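Local coordinates for protein arginyl-trna synthetase (Thermus thermophilus, PDB 1IQ0) that probably joins L-arginine to tRNA(Arg) at the expense of ATP, releasing AMP and diphosphate, as a class I aminoacyl-tRNA synthetase, at residues A[111-116]-A[153-158]; A[148-153]-A[238-243]. All coordinates share one frame; numbering follows the deposited sequence.

Contact 1 (A[111-116]-A[153-158]); sequences SVNPNK and GRQAAE
Asn113 and Asn115 belong to the 'HIGH' region, a sequence signature of class I aminoacyl-tRNA synthetases, and both lean on Gln155 at the start of helix 154-165. Asn115 makes the closest approach. Its CG stands between the backbone N and the carbonyl carbon (chi1 69°), and its ND2 donates a weak, bent bond to Gln155 O at 3.2 Å, the angle at the hydrogen being 132°. The same ND2 packs on Gln155 CB, and Asn115 CB lies 3.7 Å from Ala156 CA. A water 2.7 Å from Asn115 ND2 accepts from it and donates to Gln155 OE1, which is also bonded to Tyr184 OH. Asn113 comes to Gln155 obliquely: its ND2 is 3.5 Å from Gln155 CG, and the two amide planes are turned 45° apart. On its other branch, Asn113 OD1 is joined weakly through a second water to Ala156 N. Pro114, between the two asparagines, is the centre of an inverse gamma turn, with Asn115 N weakly bonded to Asn113 O at 2.9 Å; both asparagine side chains point at the helix. Around the contact, Tyr184 of helix 176-189 touches Asn115, Leu207 of helix 197-208 touches Ala156, and Pro114 rests on Val216 and Gln223 of helix 213-229 and on Ile149 of strand 141-149.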
ATOM      1  N   SER A 111     -10.827   7.739   2.263  1.00 16.18           N
ATOM      2  CA  SER A 111     -11.424   8.680   3.213  1.00 13.05           C
ATOM      3  C   SER A 111     -11.443  10.124   2.735  1.00 14.27           C
ATOM      4  O   SER A 111     -10.920  11.004   3.410  1.00 14.54           O
ATOM      5  CB  SER A 111     -10.657   8.633   4.539  1.00 16.44           C
ATOM      6  OG  SER A 111     -10.661   7.332   5.089  1.00 17.52           O
ATOM      7  N   VAL A 112     -12.048  10.379   1.587  1.00 20.12           N
ATOM      8  CA  VAL A 112     -12.090  11.741   1.068  1.00 21.75           C
ATOM      9  C   VAL A 112     -13.409  12.402   1.428  1.00 21.56           C
ATOM     10  O   VAL A 112     -14.395  11.718   1.713  1.00 20.87           O
ATOM     11  CB  VAL A 112     -11.951  11.758  -0.474  1.00 26.48           C
ATOM     12  CG1 VAL A 112     -10.646  11.082  -0.887  1.00 29.71           C
ATOM     13  CG2 VAL A 112     -13.131  11.044  -1.110  1.00 27.52           C
ATOM     14  N   ASN A 113     -13.425  13.733   1.434  1.00 18.90           N
ATOM     15  CA  ASN A 113     -14.655  14.442   1.726  1.00 20.67           C
ATOM     16  C   ASN A 113     -15.679  13.986   0.695  1.00 22.45           C
ATOM     17  O   ASN A 113     -15.408  13.991  -0.506  1.00 23.54           O
ATOM     18  CB  ASN A 113     -14.437  15.954   1.641  1.00 25.29           C
ATOM     19  CG  ASN A 113     -13.712  16.499   2.855  1.00 30.71           C
ATOM     20  OD1 ASN A 113     -14.021  16.131   3.983  1.00 35.44           O
ATOM     21  ND2 ASN A 113     -12.752  17.386   2.630  1.00 27.80           N
ATOM     22  N   PRO A 114     -16.862  13.551   1.154  1.00 20.30           N
ATOM     23  CA  PRO A 114     -17.899  13.092   0.222  1.00 17.94           C
ATOM     24  C   PRO A 114     -18.710  14.263  -0.328  1.00 16.92           C
ATOM     25  O   PRO A 114     -19.921  14.315  -0.153  1.00 17.74           O
ATOM     26  CB  PRO A 114     -18.736  12.153   1.081  1.00 18.33           C
ATOM     27  CG  PRO A 114     -18.683  12.828   2.440  1.00 16.69           C
ATOM     28  CD  PRO A 114     -17.228  13.259   2.554  1.00 20.24           C
ATOM     29  N   ASN A 115     -18.042  15.184  -1.016  1.00 16.83           N
ATOM     30  CA  ASN A 115     -18.716  16.371  -1.525  1.00 21.88           C
ATOM     31  C   ASN A 115     -18.496  16.679  -3.009  1.00 23.86           C
ATOM     32  O   ASN A 115     -19.057  17.641  -3.527  1.00 22.89           O
ATOM     33  CB  ASN A 115     -18.284  17.574  -0.683  1.00 15.53           C
ATOM     34  CG  ASN A 115     -16.835  17.948  -0.918  1.00 19.77           C
ATOM     35  OD1 ASN A 115     -15.976  17.074  -1.072  1.00 21.81           O
ATOM     36  ND2 ASN A 115     -16.552  19.251  -0.945  1.00 19.14           N
ATOM     37  N   LYS A 116     -17.686  15.870  -3.686  1.00 24.45           N
ATOM     38  CA  LYS A 116     -17.397  16.057  -5.115  1.00 23.99           C
ATOM     39  C   LYS A 116     -16.512  14.917  -5.629  1.00 25.16           C
ATOM     40  O   LYS A 116     -16.057  14.085  -4.845  1.00 26.10           O
ATOM     41  CB  LYS A 116     -16.714  17.413  -5.355  1.00 23.58           C
ATOM     42  CG  LYS A 116     -15.338  17.581  -4.705  1.00 27.09           C
ATOM     43  CD  LYS A 116     -14.907  19.045  -4.780  1.00 31.30           C
ATOM     44  CE  LYS A 116     -13.392  19.216  -4.793  1.00 33.00           C
ATOM     45  NZ  LYS A 116     -12.726  18.687  -3.586  1.00 35.60           N
ATOM     46  N   GLY A 153     -19.015  17.108   7.608  1.00 15.19           N
ATOM     47  CA  GLY A 153     -18.029  18.152   7.372  1.00 16.81           C
ATOM     48  C   GLY A 153     -18.526  19.376   6.632  1.00 20.51           C
ATOM     49  O   GLY A 153     -19.483  19.309   5.867  1.00 20.69           O
ATOM     50  N   ARG A 154     -17.864  20.503   6.868  1.00 25.43           N
ATOM     51  CA  ARG A 154     -18.222  21.747   6.207  1.00 27.84           C
ATOM     52  C   ARG A 154     -18.154  21.591   4.689  1.00 25.49           C
ATOM     53  O   ARG A 154     -18.951  22.189   3.967  1.00 26.14           O
ATOM     54  CB  ARG A 154     -17.293  22.881   6.645  1.00 30.20           C
ATOM     55  CG  ARG A 154     -17.562  24.188   5.903  1.00 38.39           C
ATOM     56  CD  ARG A 154     -16.661  25.326   6.357  1.00 43.91           C
ATOM     57  NE  ARG A 154     -17.317  26.198   7.328  1.00 49.37           N
ATOM     58  CZ  ARG A 154     -17.559  25.863   8.590  1.00 49.40           C
ATOM     59  NH1 ARG A 154     -17.198  24.670   9.039  1.00 52.33           N
ATOM     60  NH2 ARG A 154     -18.159  26.721   9.405  1.00 47.76           N
ATOM     61  N   GLN A 155     -17.207  20.793   4.199  1.00 22.56           N
ATOM     62  CA  GLN A 155     -17.083  20.602   2.755  1.00 24.81           C
ATOM     63  C   GLN A 155     -18.347  19.980   2.170  1.00 22.54           C
ATOM     64  O   GLN A 155     -18.789  20.372   1.088  1.00 20.63           O
ATOM     65  CB  GLN A 155     -15.857  19.748   2.423  1.00 29.34           C
ATOM     66  CG  GLN A 155     -14.543  20.438   2.765  1.00 33.76           C
ATOM     67  CD  GLN A 155     -14.478  21.863   2.226  1.00 39.74           C
ATOM     68  OE1 GLN A 155     -14.506  22.086   1.013  1.00 42.29           O
ATOM     69  NE2 GLN A 155     -14.400  22.836   3.133  1.00 40.82           N
ATOM     70  N   ALA A 156     -18.931  19.024   2.883  1.00 19.51           N
ATOM     71  CA  ALA A 156     -20.161  18.386   2.423  1.00 19.38           C
ATOM     72  C   ALA A 156     -21.317  19.381   2.558  1.00 22.14           C
ATOM     73  O   ALA A 156     -22.244  19.397   1.745  1.00 22.78           O
ATOM     74  CB  ALA A 156     -20.452  17.140   3.247  1.00 11.31           C
ATOM     75  N   ALA A 157     -21.269  20.208   3.594  1.00 21.17           N
ATOM     76  CA  ALA A 157     -22.324  21.193   3.792  1.00 20.81           C
ATOM     77  C   ALA A 157     -22.306  22.197   2.643  1.00 19.86           C
ATOM     78  O   ALA A 157     -23.351  22.588   2.137  1.00 18.45           O
ATOM     79  CB  ALA A 157     -22.135  21.922   5.129  1.00  9.17           C
ATOM     80  N   GLU A 158     -21.115  22.607   2.223  1.00 20.91           N
ATOM     81  CA  GLU A 158     -21.025  23.579   1.145  1.00 20.46           C
ATOM     82  C   GLU A 158     -21.605  23.083  -0.161  1.00 22.14           C
ATOM     83  O   GLU A 158     -22.283  23.840  -0.851  1.00 21.83           O
ATOM     84  CB  GLU A 158     -19.583  24.027   0.924  1.00 22.51           C
ATOM     85  CG  GLU A 158     -18.995  24.754   2.103  1.00 25.91           C
ATOM     86  CD  GLU A 158     -17.720  25.493   1.757  1.00 31.28           C
ATOM     87  OE1 GLU A 158     -16.865  24.927   1.045  1.00 33.69           O
ATOM     88  OE2 GLU A 158     -17.569  26.643   2.209  1.00 33.02           O
TER
HETATM   89  O   HOH W   1     -17.244  16.742   4.471  1.00 34.55           O
HETATM   90  O   HOH W   2     -14.034  20.243  -0.589  1.00 30.60           O

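Contact 2 (A[148-153]-A[238-243]); sequences YIDDTG and VWESDI
Asp151, in the type I turn from Asp150 to Gly153, reaches across to Trp239 and to the first turn of helix 240-245. Its CB packs 3.5 Å from Trp239 CE3. CG stands between the backbone N and the carbonyl carbon (chi1 64°) and lies in the plane of the indole at the ring edge, with the carboxylate perpendicular to the ring. Beyond CG the two oxygens grip one residue: Asp151 OD1 accepts from Ser241 OG at 2.6 Å, and OD2 accepts from Ser241 N at 3.0 Å, nearly straight at 159°. Each uses its syn lone pair, so the bidentate grip fixes the rotation of the carboxylate. An alanine here would probably leave Ser241 OG and N without these acceptors and open a gap at the indole edge, weakening the tie between turn and helix. Tyr148 OH donates to Glu240 OE1, modelled at 2.5 Å, a very short bond whose exact length is doubtful at this resolution; the carboxylate stands 84° from the phenol ring, and its OE2 is salt-bridged to Lys304. Thr152 OG1 sits close beside Glu240 CG. The backbones pair in parallel: Ile149 N donates to Val238 O at 2.8 Å, almost linearly, and Glu240 N returns a bond to Ile149 O at 2.9 Å. Ile149 CG2 lies over the six-membered ring of Trp239, 4.0 Å from its centroid, in a CH-pi contact. Strands 141-149 and 236-239 lie side by side in parallel, each followed by a helix, as in the Rossmann-type nucleotide-binding fold of class I synthetase catalytic domains.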
ATOM      1  N   TYR A 148     -13.062   6.059   6.012  1.00 20.32           N
ATOM      2  CA  TYR A 148     -13.737   7.016   6.892  1.00 18.80           C
ATOM      3  C   TYR A 148     -14.528   8.038   6.091  1.00 19.43           C
ATOM      4  O   TYR A 148     -13.978   8.705   5.223  1.00 19.27           O
ATOM      5  CB  TYR A 148     -12.707   7.735   7.773  1.00 16.37           C
ATOM      6  CG  TYR A 148     -13.239   8.961   8.490  1.00 19.48           C
ATOM      7  CD1 TYR A 148     -14.226   8.847   9.473  1.00 18.76           C
ATOM      8  CD2 TYR A 148     -12.772  10.237   8.166  1.00 17.99           C
ATOM      9  CE1 TYR A 148     -14.738   9.975  10.118  1.00 12.48           C
ATOM     10  CE2 TYR A 148     -13.273  11.373   8.803  1.00 14.26           C
ATOM     11  CZ  TYR A 148     -14.258  11.233   9.780  1.00 14.41           C
ATOM     12  OH  TYR A 148     -14.744  12.342  10.427  1.00 14.62           O
ATOM     13  N   ILE A 149     -15.817   8.162   6.396  1.00 23.39           N
ATOM     14  CA  ILE A 149     -16.694   9.085   5.682  1.00 20.90           C
ATOM     15  C   ILE A 149     -17.087  10.273   6.571  1.00 21.17           C
ATOM     16  O   ILE A 149     -17.870  10.127   7.507  1.00 19.25           O
ATOM     17  CB  ILE A 149     -17.984   8.352   5.204  1.00 16.45           C
ATOM     18  CG1 ILE A 149     -17.626   7.002   4.561  1.00 16.07           C
ATOM     19  CG2 ILE A 149     -18.744   9.219   4.203  1.00 14.71           C
ATOM     20  CD1 ILE A 149     -16.740   7.097   3.304  1.00 13.90           C
ATOM     21  N   ASP A 150     -16.531  11.445   6.279  1.00 17.57           N
ATOM     22  CA  ASP A 150     -16.826  12.652   7.053  1.00 19.42           C
ATOM     23  C   ASP A 150     -18.128  13.261   6.520  1.00 17.63           C
ATOM     24  O   ASP A 150     -18.118  14.254   5.796  1.00 18.26           O
ATOM     25  CB  ASP A 150     -15.669  13.657   6.918  1.00 12.76           C
ATOM     26  CG  ASP A 150     -15.807  14.849   7.873  1.00 18.31           C
ATOM     27  OD1 ASP A 150     -16.846  14.961   8.539  1.00 19.80           O
ATOM     28  OD2 ASP A 150     -14.877  15.683   7.956  1.00 21.11           O
ATOM     29  N   ASP A 151     -19.253  12.661   6.879  1.00 14.23           N
ATOM     30  CA  ASP A 151     -20.540  13.137   6.391  1.00 17.51           C
ATOM     31  C   ASP A 151     -21.106  14.367   7.096  1.00 18.51           C
ATOM     32  O   ASP A 151     -22.182  14.822   6.736  1.00 17.18           O
ATOM     33  CB  ASP A 151     -21.574  12.010   6.450  1.00 16.94           C
ATOM     34  CG  ASP A 151     -21.844  11.547   7.861  1.00 26.02           C
ATOM     35  OD1 ASP A 151     -23.010  11.220   8.161  1.00 28.19           O
ATOM     36  OD2 ASP A 151     -20.886  11.500   8.662  1.00 23.63           O
ATOM     37  N   THR A 152     -20.393  14.902   8.088  1.00 19.89           N
ATOM     38  CA  THR A 152     -20.864  16.086   8.800  1.00 19.98           C
ATOM     39  C   THR A 152     -19.902  17.247   8.584  1.00 19.27           C
ATOM     40  O   THR A 152     -19.965  18.258   9.286  1.00 20.57           O
ATOM     41  CB  THR A 152     -20.963  15.846  10.332  1.00 19.70           C
ATOM     42  OG1 THR A 152     -19.651  15.655  10.874  1.00 21.69           O
ATOM     43  CG2 THR A 152     -21.805  14.623  10.630  1.00 15.03           C
ATOM     44  N   GLY A 153     -19.015  17.108   7.608  1.00 15.19           N
ATOM     45  CA  GLY A 153     -18.029  18.152   7.372  1.00 16.81           C
ATOM     46  C   GLY A 153     -18.526  19.376   6.632  1.00 20.51           C
ATOM     47  O   GLY A 153     -19.483  19.309   5.867  1.00 20.69           O
ATOM     48  N   VAL A 238     -16.955   3.869   7.968  1.00 20.78           N
ATOM     49  CA  VAL A 238     -17.302   4.442   9.254  1.00 18.24           C
ATOM     50  C   VAL A 238     -17.675   5.897   9.011  1.00 20.14           C
ATOM     51  O   VAL A 238     -16.873   6.676   8.493  1.00 19.87           O
ATOM     52  CB  VAL A 238     -16.142   4.370  10.273  1.00 15.33           C
ATOM     53  CG1 VAL A 238     -16.491   5.196  11.494  1.00 10.14           C
ATOM     54  CG2 VAL A 238     -15.918   2.920  10.702  1.00 12.46           C
ATOM     55  N   TRP A 239     -18.902   6.247   9.384  1.00 20.47           N
ATOM     56  CA  TRP A 239     -19.422   7.597   9.208  1.00 17.81           C
ATOM     57  C   TRP A 239     -19.255   8.464  10.458  1.00 16.00           C
ATOM     58  O   TRP A 239     -19.507   8.024  11.582  1.00 17.36           O
ATOM     59  CB  TRP A 239     -20.914   7.534   8.813  1.00 14.57           C
ATOM     60  CG  TRP A 239     -21.178   6.799   7.509  1.00 18.93           C
ATOM     61  CD1 TRP A 239     -20.875   5.497   7.227  1.00 18.05           C
ATOM     62  CD2 TRP A 239     -21.754   7.341   6.310  1.00 19.77           C
ATOM     63  NE1 TRP A 239     -21.221   5.196   5.935  1.00 16.24           N
ATOM     64  CE2 TRP A 239     -21.761   6.307   5.345  1.00 19.86           C
ATOM     65  CE3 TRP A 239     -22.262   8.599   5.956  1.00 19.90           C
ATOM     66  CZ2 TRP A 239     -22.255   6.490   4.043  1.00 19.68           C
ATOM     67  CZ3 TRP A 239     -22.756   8.784   4.660  1.00 20.19           C
ATOM     68  CH2 TRP A 239     -22.747   7.734   3.721  1.00 19.23           C
ATOM     69  N   GLU A 240     -18.834   9.709  10.252  1.00 15.09           N
ATOM     70  CA  GLU A 240     -18.660  10.646  11.350  1.00 19.12           C
ATOM     71  C   GLU A 240     -19.936  10.752  12.199  1.00 24.68           C
ATOM     72  O   GLU A 240     -19.865  10.764  13.432  1.00 24.21           O
ATOM     73  CB  GLU A 240     -18.273  12.024  10.797  1.00 14.97           C
ATOM     74  CG  GLU A 240     -18.106  13.112  11.860  1.00 16.68           C
ATOM     75  CD  GLU A 240     -17.034  12.779  12.887  1.00 23.56           C
ATOM     76  OE1 GLU A 240     -16.010  12.169  12.520  1.00 23.31           O
ATOM     77  OE2 GLU A 240     -17.203  13.142  14.061  1.00 19.09           O
ATOM     78  N   SER A 241     -21.102  10.835  11.557  1.00 17.38           N
ATOM     79  CA  SER A 241     -22.355  10.931  12.316  1.00 16.29           C
ATOM     80  C   SER A 241     -22.578   9.715  13.217  1.00 17.07           C
ATOM     81  O   SER A 241     -23.183   9.836  14.283  1.00 16.84           O
ATOM     82  CB  SER A 241     -23.561  11.134  11.383  1.00 18.57           C
ATOM     83  OG  SER A 241     -23.676  10.105  10.424  1.00 20.45           O
ATOM     84  N   ASP A 242     -22.106   8.543  12.797  1.00 19.99           N
ATOM     85  CA  ASP A 242     -22.239   7.345  13.637  1.00 21.49           C
ATOM     86  C   ASP A 242     -21.218   7.422  14.775  1.00 22.74           C
ATOM     87  O   ASP A 242     -21.473   6.947  15.881  1.00 22.00           O
ATOM     88  CB  ASP A 242     -22.016   6.072  12.817  1.00 13.59           C
ATOM     89  CG  ASP A 242     -23.164   5.792  11.863  1.00 17.05           C
ATOM     90  OD1 ASP A 242     -22.910   5.341  10.723  1.00 17.02           O
ATOM     91  OD2 ASP A 242     -24.321   6.021  12.259  1.00 16.29           O
ATOM     92  N   ILE A 243     -20.060   8.020  14.502  1.00 18.71           N
ATOM     93  CA  ILE A 243     -19.032   8.173  15.530  1.00 19.32           C
ATOM     94  C   ILE A 243     -19.579   9.086  16.639  1.00 20.51           C
ATOM     95  O   ILE A 243     -19.310   8.877  17.821  1.00 20.03           O
ATOM     96  CB  ILE A 243     -17.726   8.779  14.938  1.00 17.15           C
ATOM     97  CG1 ILE A 243     -16.954   7.696  14.175  1.00 14.32           C
ATOM     98  CG2 ILE A 243     -16.872   9.390  16.047  1.00 15.77           C
ATOM     99  CD1 ILE A 243     -15.619   8.175  13.560  1.00 13.43           C
TER

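How the contacts relate
Following the chain from the N terminus, 111-116 leaves strand 104-108 and leads into helix 120-138; strand 141-149 then brings the chain to 148-153, and helix 154-165 starts directly afterwards. Contact 1 closes this loop of 36 intervening residues. Contact 2 closes a longer and largely helical one of 84, when strand 236-239 pairs beside strand 141-149. The segments alternate, so the loops cross rather than nest, and both contacts share Gly153. They also touch directly: Ser111 OG probably bonds to Tyr148 N at 2.9 Å, and Pro114 CD packs 3.5 Å from Asp150 O. Together they tie the 'HIGH' loop, helix 154-165 and two strand ends into one region of the catalytic domain.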